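PDB 3S30: hypothetical glycoside hydrolase from Bacteroides vulgatus, which is of unknown function but, as a putative glycoside hydrolase with a galactose-binding-like domain, is thought to act in carbohydrate metabolism. Local coordinates for residues Phe233-Asn236 and Asn241-Asp244; Gln260-His265 and Tyr271-Met276. All coordinates share one frame; numbering follows the deposited sequence.

Interaction 1 (Phe233-Asn236 with Asn241-Asp244) and interaction 2 (Gln260-His265 with Tyr271-Met276) follow one another along the chain, the first closing before the second opens. They do not touch: their centres lie 27 Å apart and their nearest atoms about 13 Å apart. Strand 247-254 connects them in sequence, since the loop of interaction 1 runs into it and Met276 of interaction 2 packs on its Leu251. Both stand off the middle of the chain, with centres about 20 Å and 15 Å from the chain centre. Neither contributes a ligand to the sodium ion, which is bound by Asn105, Glu107, Asn165 and Asp343.

Interaction 1 of 2, residues Phe233-Asn236 and Asn241-Asp244; sequences FYEN and NRKD
Phe233 and Arg242 face each other across the end of a beta hairpin in the putative carbohydrate metabolism domain, probably of galactose-binding-like type, their CA atoms 5.7 Å apart. Strand 233-235 pairs antiparallel with strand 238-240, and the chain then continues without regular structure through Asn241-Asp244, beside the beginning of the first strand, on its way to strand 247-254. The side chains of Phe233, Glu235 and Arg242 all leave the backbone toward the opposite segment.

Arg242 lies over the benzene ring of Phe233. Its chain is extended from CG to NE, which carries the aliphatic part across one ring face and brings the guanidinium out over the far end. Arg242 CD sits 3.8 Å from the centroid of the Phe233 ring, 13° off the normal, a CH-pi contact. The guanidinium is tilted just 21° from the ring plane, with Arg242 CZ 3.6 Å from Phe233 CZ. Arginine suits this place because its methylenes and flat, charged end can both cover an aromatic surface; the buried, flat phenylalanine offers them a face and Asp244 an edge.

At the guanidinium edge, Arg242 NH1 donates a weak hydrogen bond to Glu235 OE1 at 3.4 Å, part of a salt bridge between well-tilted planes. Glutamate is long enough to reach Thr240 too: OE2 is bonded to Thr240 OG1, which also bonds the backbone N of Arg242.

Asp244 approaches the Phe233 ring edge, its carboxylate perpendicular to the ring. Its first torsion (chi1 -159°) swings the carboxylate away from its own backbone N, toward ring and loop. There OD2 is bonded to Ser326 OG, Ser338 OG and Ala335 N, partners that satisfy this oxygen of a buried carboxylate. Asp244 OD1 instead lies near the ring plane, 3.4 Å from Phe233 CE2.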
ATOM      1  N   PHE A 233       7.669   0.849  19.677  1.00 57.74           N
ATOM      2  CA  PHE A 233       7.851  -0.073  18.568  1.00 56.32           C
ATOM      3  C   PHE A 233       7.607  -1.509  19.051  1.00 57.16           C
ATOM      4  O   PHE A 233       8.267  -1.970  19.970  1.00 57.80           O
ATOM      5  CB  PHE A 233       9.275   0.088  18.001  1.00 56.30           C
ATOM      6  CG  PHE A 233       9.486  -0.571  16.661  1.00 51.44           C
ATOM      7  CD1 PHE A 233       9.797  -1.918  16.575  1.00 54.40           C
ATOM      8  CD2 PHE A 233       9.381   0.161  15.489  1.00 54.77           C
ATOM      9  CE1 PHE A 233       9.994  -2.536  15.336  1.00 53.09           C
ATOM     10  CE2 PHE A 233       9.573  -0.445  14.250  1.00 51.98           C
ATOM     11  CZ  PHE A 233       9.883  -1.808  14.178  1.00 47.64           C
ATOM     12  N   TYR A 234       6.658  -2.204  18.430  1.00 57.71           N
ATOM     13  CA  TYR A 234       6.383  -3.612  18.762  1.00 61.64           C
ATOM     14  C   TYR A 234       7.293  -4.518  17.951  1.00 61.62           C
ATOM     15  O   TYR A 234       7.271  -4.498  16.730  1.00 62.43           O
ATOM     16  CB  TYR A 234       4.910  -3.987  18.504  1.00 61.83           C
ATOM     17  CG  TYR A 234       3.910  -3.439  19.513  1.00 63.12           C
ATOM     18  CD1 TYR A 234       4.220  -2.357  20.327  1.00 63.14           C
ATOM     19  CD2 TYR A 234       2.633  -4.000  19.631  1.00 70.53           C
ATOM     20  CE1 TYR A 234       3.304  -1.854  21.234  1.00 67.67           C
ATOM     21  CE2 TYR A 234       1.707  -3.504  20.539  1.00 70.54           C
ATOM     22  CZ  TYR A 234       2.052  -2.427  21.335  1.00 72.94           C
ATOM     23  OH  TYR A 234       1.156  -1.901  22.233  1.00 76.67           O
ATOM     24  N   GLU A 235       8.107  -5.294  18.645  1.00 65.34           N
ATOM     25  CA  GLU A 235       9.006  -6.253  18.016  1.00 67.39           C
ATOM     26  C   GLU A 235       9.180  -7.422  18.984  1.00 71.61           C
ATOM     27  O   GLU A 235       9.540  -7.221  20.150  1.00 70.95           O
ATOM     28  CB  GLU A 235      10.362  -5.613  17.659  1.00 66.55           C
ATOM     29  CG  GLU A 235      11.065  -4.825  18.799  1.00 70.00           C
ATOM     30  CD  GLU A 235      12.340  -4.098  18.332  1.00 72.96           C
ATOM     31  OE1 GLU A 235      13.113  -4.658  17.526  1.00 75.04           O
ATOM     32  OE2 GLU A 235      12.576  -2.956  18.773  1.00 76.67           O
ATOM     33  N   ASN A 236       8.905  -8.631  18.493  1.00 74.97           N
ATOM     34  CA  ASN A 236       8.915  -9.845  19.311  1.00 80.79           C
ATOM     35  C   ASN A 236       7.791  -9.755  20.352  1.00 81.73           C
ATOM     36  O   ASN A 236       6.654  -9.439  19.992  1.00 83.83           O
ATOM     37  CB  ASN A 236      10.312 -10.071  19.915  1.00 83.52           C
ATOM     38  CG  ASN A 236      11.416  -9.994  18.857  1.00 87.82           C
ATOM     39  OD1 ASN A 236      11.295 -10.585  17.776  1.00 90.88           O
ATOM     40  ND2 ASN A 236      12.486  -9.261  19.159  1.00 88.64           N
ATOM     41  N   ASN A 241      11.879   1.760  22.166  1.00 55.70           N
ATOM     42  CA  ASN A 241      11.966   3.102  21.547  1.00 56.04           C
ATOM     43  C   ASN A 241      12.680   3.091  20.192  1.00 56.94           C
ATOM     44  O   ASN A 241      13.178   4.118  19.743  1.00 58.95           O
ATOM     45  CB  ASN A 241      12.630   4.129  22.479  1.00 56.23           C
ATOM     46  CG  ASN A 241      14.136   3.915  22.624  1.00 54.38           C
ATOM     47  OD1 ASN A 241      14.610   2.799  22.529  1.00 47.01           O
ATOM     48  ND2 ASN A 241      14.882   4.992  22.870  1.00 47.54           N
ATOM     49  N   ARG A 242      12.739   1.928  19.550  1.00 57.09           N
ATOM     50  CA  ARG A 242      13.166   1.852  18.176  1.00 58.03           C
ATOM     51  C   ARG A 242      12.299   2.795  17.320  1.00 59.10           C
ATOM     52  O   ARG A 242      11.090   2.959  17.540  1.00 57.50           O
ATOM     53  CB  ARG A 242      13.077   0.417  17.660  1.00 58.05           C
ATOM     54  CG  ARG A 242      13.520   0.258  16.215  1.00 57.06           C
ATOM     55  CD  ARG A 242      13.488  -1.188  15.794  1.00 60.44           C
ATOM     56  NE  ARG A 242      13.540  -1.336  14.341  1.00 68.56           N
ATOM     57  CZ  ARG A 242      13.415  -2.491  13.684  1.00 68.85           C
ATOM     58  NH1 ARG A 242      13.215  -3.634  14.336  1.00 68.65           N
ATOM     59  NH2 ARG A 242      13.499  -2.500  12.358  1.00 70.61           N
ATOM     60  N   LYS A 243      12.941   3.430  16.354  1.00 61.50           N
ATOM     61  CA  LYS A 243      12.283   4.428  15.536  1.00 61.49           C
ATOM     62  C   LYS A 243      11.725   3.710  14.307  1.00 58.54           C
ATOM     63  O   LYS A 243      12.482   3.187  13.487  1.00 58.33           O
ATOM     64  CB  LYS A 243      13.281   5.529  15.156  1.00 63.74           C
ATOM     65  CG  LYS A 243      12.645   6.848  14.766  1.00 72.32           C
ATOM     66  CD  LYS A 243      12.069   7.596  15.976  1.00 82.96           C
ATOM     67  CE  LYS A 243      13.166   8.136  16.904  1.00 88.91           C
ATOM     68  NZ  LYS A 243      12.622   8.956  18.023  1.00 92.40           N
ATOM     69  N   ASP A 244      10.397   3.667  14.212  1.00 55.81           N
ATOM     70  CA  ASP A 244       9.711   3.041  13.088  1.00 54.87           C
ATOM     71  C   ASP A 244      10.014   3.794  11.793  1.00 54.81           C
ATOM     72  O   ASP A 244      10.213   5.025  11.809  1.00 57.20           O
ATOM     73  CB  ASP A 244       8.194   3.039  13.331  1.00 55.21           C
ATOM     74  CG  ASP A 244       7.454   1.981  12.505  1.00 56.49           C
ATOM     75  OD1 ASP A 244       8.089   1.223  11.720  1.00 48.06           O
ATOM     76  OD2 ASP A 244       6.214   1.920  12.656  1.00 52.99           O
TER

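Interaction 2 of 2, residues Gln260-His265 and Tyr271-Met276; sequences QMLDGH and YEHENM
Leu262 meets His273 and Met276 with its two methyl groups, one to each partner, between the short, weakly bonded strand 262-263 and the irregular chain that ends at Met276, where strand 276-281 begins. One half of the contact is CH-pi and the other apolar, with no polar bond between the segments. Leu262 CD2 stands over the middle of the imidazole, 3.6 Å from the His273 ring centroid and 3° off the normal, all five ring atoms being almost equally distant. Leu262 CD1 touches SE of Met276, a selenomethionine, at 3.9 Å. A branched leucine suits the position because its fork can serve two neighbours, while the flat histidine offers a face to one methyl and keeps its nitrogens at the rim.

The imidazole is placed by the type I beta turn from His273 to Met276, closed by the bond from Met276 N to His273 O. With CG anti to the backbone N (chi1 -159°), the ring brings ND1 to accept a weak hydrogen bond from Asn275 N, which lies at the ring edge, in its plane. Asn275 anchors the turn, its ND2 bonding Glu254 O and Thr256 OG1.

Asp263 OD1 accepts from His265 N at 3.2 Å, an Asx turn, and separately from His265 ND1 at 2.7 Å, both arriving from the same face of the carboxylate.

In this putative carbohydrate metabolism domain, Leu262 is paired through its backbone with Phe210 of strand 208-213, His265 rests on helix 204-207, and Met276 packs against Leu251 of strand 247-254, the antiparallel neighbour of strand 276-281.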
ATOM      1  N   GLN A 260      -0.210 -14.268 -11.991  1.00 73.80           N
ATOM      2  CA  GLN A 260      -1.140 -13.193 -12.322  1.00 71.25           C
ATOM      3  C   GLN A 260      -1.038 -12.028 -11.340  1.00 68.27           C
ATOM      4  O   GLN A 260      -1.427 -10.908 -11.668  1.00 66.24           O
ATOM      5  CB  GLN A 260      -2.575 -13.728 -12.328  1.00 72.26           C
ATOM      6  CG  GLN A 260      -2.902 -14.616 -13.520  1.00 78.16           C
ATOM      7  CD  GLN A 260      -3.105 -13.822 -14.799  1.00 79.54           C
ATOM      8  OE1 GLN A 260      -4.011 -12.995 -14.882  1.00 79.29           O
ATOM      9  NE2 GLN A 260      -2.257 -14.067 -15.797  1.00 73.55           N
HETATM   10  N   MSE A 261      -0.547 -12.310 -10.131  1.00 67.12           N
HETATM   11  CA  MSE A 261      -0.370 -11.308  -9.094  1.00 63.88           C
HETATM   12  C   MSE A 261       0.908 -11.593  -8.307  1.00 63.20           C
HETATM   13  O   MSE A 261       1.325 -12.741  -8.191  1.00 65.07           O
HETATM   14  CB  MSE A 261      -1.568 -11.319  -8.138  1.00 63.70           C
HETATM   15  CG  MSE A 261      -2.919 -10.987  -8.780  1.00 61.44           C
HETATM   16 SE   MSE A 261      -3.089  -9.123  -9.294  0.75 53.99          SE
HETATM   17  CE  MSE A 261      -3.431  -8.317  -7.517  1.00 51.96           C
ATOM     18  N   LEU A 262       1.535 -10.538  -7.791  1.00 61.37           N
ATOM     19  CA  LEU A 262       2.573 -10.680  -6.774  1.00 61.45           C
ATOM     20  C   LEU A 262       1.928 -10.397  -5.424  1.00 59.39           C
ATOM     21  O   LEU A 262       0.744 -10.050  -5.360  1.00 57.37           O
ATOM     22  CB  LEU A 262       3.745  -9.726  -7.025  1.00 60.34           C
ATOM     23  CG  LEU A 262       4.455  -9.864  -8.378  1.00 62.63           C
ATOM     24  CD1 LEU A 262       5.612  -8.863  -8.464  1.00 56.58           C
ATOM     25  CD2 LEU A 262       4.949 -11.309  -8.628  1.00 60.48           C
ATOM     26  N   ASP A 263       2.695 -10.570  -4.351  1.00 58.48           N
ATOM     27  CA  ASP A 263       2.195 -10.312  -3.006  1.00 57.11           C
ATOM     28  C   ASP A 263       3.287  -9.721  -2.094  1.00 56.46           C
ATOM     29  O   ASP A 263       4.313  -9.229  -2.586  1.00 56.29           O
ATOM     30  CB  ASP A 263       1.531 -11.573  -2.426  1.00 57.03           C
ATOM     31  CG  ASP A 263       2.507 -12.741  -2.236  1.00 62.90           C
ATOM     32  OD1 ASP A 263       3.738 -12.520  -2.196  1.00 59.80           O
ATOM     33  OD2 ASP A 263       2.025 -13.896  -2.116  1.00 65.52           O
ATOM     34  N   GLY A 264       3.057  -9.755  -0.780  1.00 56.12           N
ATOM     35  CA  GLY A 264       3.923  -9.095   0.199  1.00 54.60           C
ATOM     36  C   GLY A 264       5.326  -9.639   0.363  1.00 55.59           C
ATOM     37  O   GLY A 264       6.141  -9.041   1.063  1.00 56.11           O
ATOM     38  N   HIS A 265       5.617 -10.775  -0.262  1.00 57.08           N
ATOM     39  CA  HIS A 265       6.959 -11.361  -0.207  1.00 58.01           C
ATOM     40  C   HIS A 265       7.956 -10.555  -1.029  1.00 57.74           C
ATOM     41  O   HIS A 265       9.144 -10.621  -0.780  1.00 61.01           O
ATOM     42  CB  HIS A 265       6.947 -12.797  -0.714  1.00 59.54           C
ATOM     43  CG  HIS A 265       6.129 -13.727   0.118  1.00 59.79           C
ATOM     44  ND1 HIS A 265       4.794 -13.968  -0.130  1.00 56.71           N
ATOM     45  CD2 HIS A 265       6.460 -14.498   1.183  1.00 62.53           C
ATOM     46  CE1 HIS A 265       4.336 -14.843   0.752  1.00 61.99           C
ATOM     47  NE2 HIS A 265       5.325 -15.178   1.562  1.00 60.53           N
ATOM     48  N   TYR A 271      12.897  -6.928  -3.581  1.00 65.94           N
ATOM     49  CA  TYR A 271      12.075  -6.633  -4.776  1.00 65.37           C
ATOM     50  C   TYR A 271      12.438  -7.511  -6.001  1.00 67.54           C
ATOM     51  O   TYR A 271      12.284  -7.085  -7.149  1.00 65.02           O
ATOM     52  CB  TYR A 271      12.100  -5.110  -5.088  1.00 65.06           C
ATOM     53  CG  TYR A 271      11.740  -4.294  -3.857  1.00 60.69           C
ATOM     54  CD1 TYR A 271      10.416  -3.999  -3.562  1.00 54.10           C
ATOM     55  CD2 TYR A 271      12.720  -3.887  -2.952  1.00 57.34           C
ATOM     56  CE1 TYR A 271      10.073  -3.291  -2.413  1.00 51.01           C
ATOM     57  CE2 TYR A 271      12.390  -3.189  -1.796  1.00 56.69           C
ATOM     58  CZ  TYR A 271      11.060  -2.894  -1.532  1.00 56.36           C
ATOM     59  OH  TYR A 271      10.723  -2.203  -0.391  1.00 51.50           O
ATOM     60  N   GLU A 272      12.905  -8.742  -5.728  1.00 70.66           N
ATOM     61  CA  GLU A 272      13.283  -9.721  -6.767  1.00 73.86           C
ATOM     62  C   GLU A 272      12.163 -10.726  -7.043  1.00 74.48           C
ATOM     63  O   GLU A 272      11.543 -11.262  -6.116  1.00 74.75           O
ATOM     64  CB  GLU A 272      14.534 -10.525  -6.376  1.00 75.20           C
ATOM     65  CG  GLU A 272      15.806  -9.714  -6.188  1.00 77.59           C
ATOM     66  CD  GLU A 272      16.319  -9.066  -7.465  1.00 77.19           C
ATOM     67  OE1 GLU A 272      15.869  -9.448  -8.565  1.00 76.24           O
ATOM     68  OE2 GLU A 272      17.174  -8.160  -7.358  1.00 73.48           O
ATOM     69  N   HIS A 273      11.933 -10.982  -8.328  1.00 74.86           N
ATOM     70  CA  HIS A 273      10.964 -11.978  -8.788  1.00 74.43           C
ATOM     71  C   HIS A 273      11.225 -12.190 -10.267  1.00 76.50           C
ATOM     72  O   HIS A 273      11.676 -11.282 -10.951  1.00 78.67           O
ATOM     73  CB  HIS A 273       9.517 -11.507  -8.563  1.00 70.51           C
ATOM     74  CG  HIS A 273       8.520 -12.622  -8.526  1.00 65.88           C
ATOM     75  ND1 HIS A 273       8.009 -13.203  -9.669  1.00 69.10           N
ATOM     76  CD2 HIS A 273       7.956 -13.279  -7.487  1.00 64.30           C
ATOM     77  CE1 HIS A 273       7.170 -14.168  -9.333  1.00 68.17           C
ATOM     78  NE2 HIS A 273       7.121 -14.235  -8.015  1.00 66.75           N
ATOM     79  N   GLU A 274      10.949 -13.383 -10.770  1.00 79.74           N
ATOM     80  CA  GLU A 274      11.267 -13.704 -12.168  1.00 81.68           C
ATOM     81  C   GLU A 274      10.372 -12.933 -13.160  1.00 79.05           C
ATOM     82  O   GLU A 274      10.739 -12.749 -14.312  1.00 78.23           O
ATOM     83  CB  GLU A 274      11.187 -15.219 -12.387  1.00 84.99           C
ATOM     84  CG  GLU A 274      12.108 -15.763 -13.490  1.00 91.46           C
ATOM     85  CD  GLU A 274      12.508 -17.230 -13.280  1.00 99.61           C
ATOM     86  OE1 GLU A 274      12.050 -17.849 -12.290  1.00 94.25           O
ATOM     87  OE2 GLU A 274      13.293 -17.760 -14.106  1.00103.80           O
ATOM     88  N   ASN A 275       9.219 -12.449 -12.696  1.00 76.79           N
ATOM     89  CA  ASN A 275       8.313 -11.664 -13.541  1.00 74.96           C
ATOM     90  C   ASN A 275       8.556 -10.163 -13.472  1.00 72.16           C
ATOM     91  O   ASN A 275       8.027  -9.414 -14.304  1.00 70.83           O
ATOM     92  CB  ASN A 275       6.857 -11.977 -13.197  1.00 74.33           C
ATOM     93  CG  ASN A 275       6.470 -13.396 -13.572  1.00 77.84           C
ATOM     94  OD1 ASN A 275       7.012 -14.356 -13.027  1.00 84.31           O
ATOM     95  ND2 ASN A 275       5.550 -13.537 -14.524  1.00 72.59           N
HETATM   96  N   MSE A 276       9.378  -9.740 -12.508  1.00 69.93           N
HETATM   97  CA  MSE A 276       9.660  -8.325 -12.272  1.00 68.66           C
HETATM   98  C   MSE A 276      10.374  -7.631 -13.440  1.00 69.62           C
HETATM   99  O   MSE A 276      11.341  -8.155 -13.988  1.00 72.73           O
HETATM  100  CB  MSE A 276      10.472  -8.152 -10.974  1.00 67.97           C
HETATM  101  CG  MSE A 276       9.616  -8.091  -9.691  1.00 65.66           C
HETATM  102 SE   MSE A 276       8.482  -6.506  -9.582  0.75 57.73          SE
HETATM  103  CE  MSE A 276       9.837  -5.155  -9.928  1.00 65.95           C
TER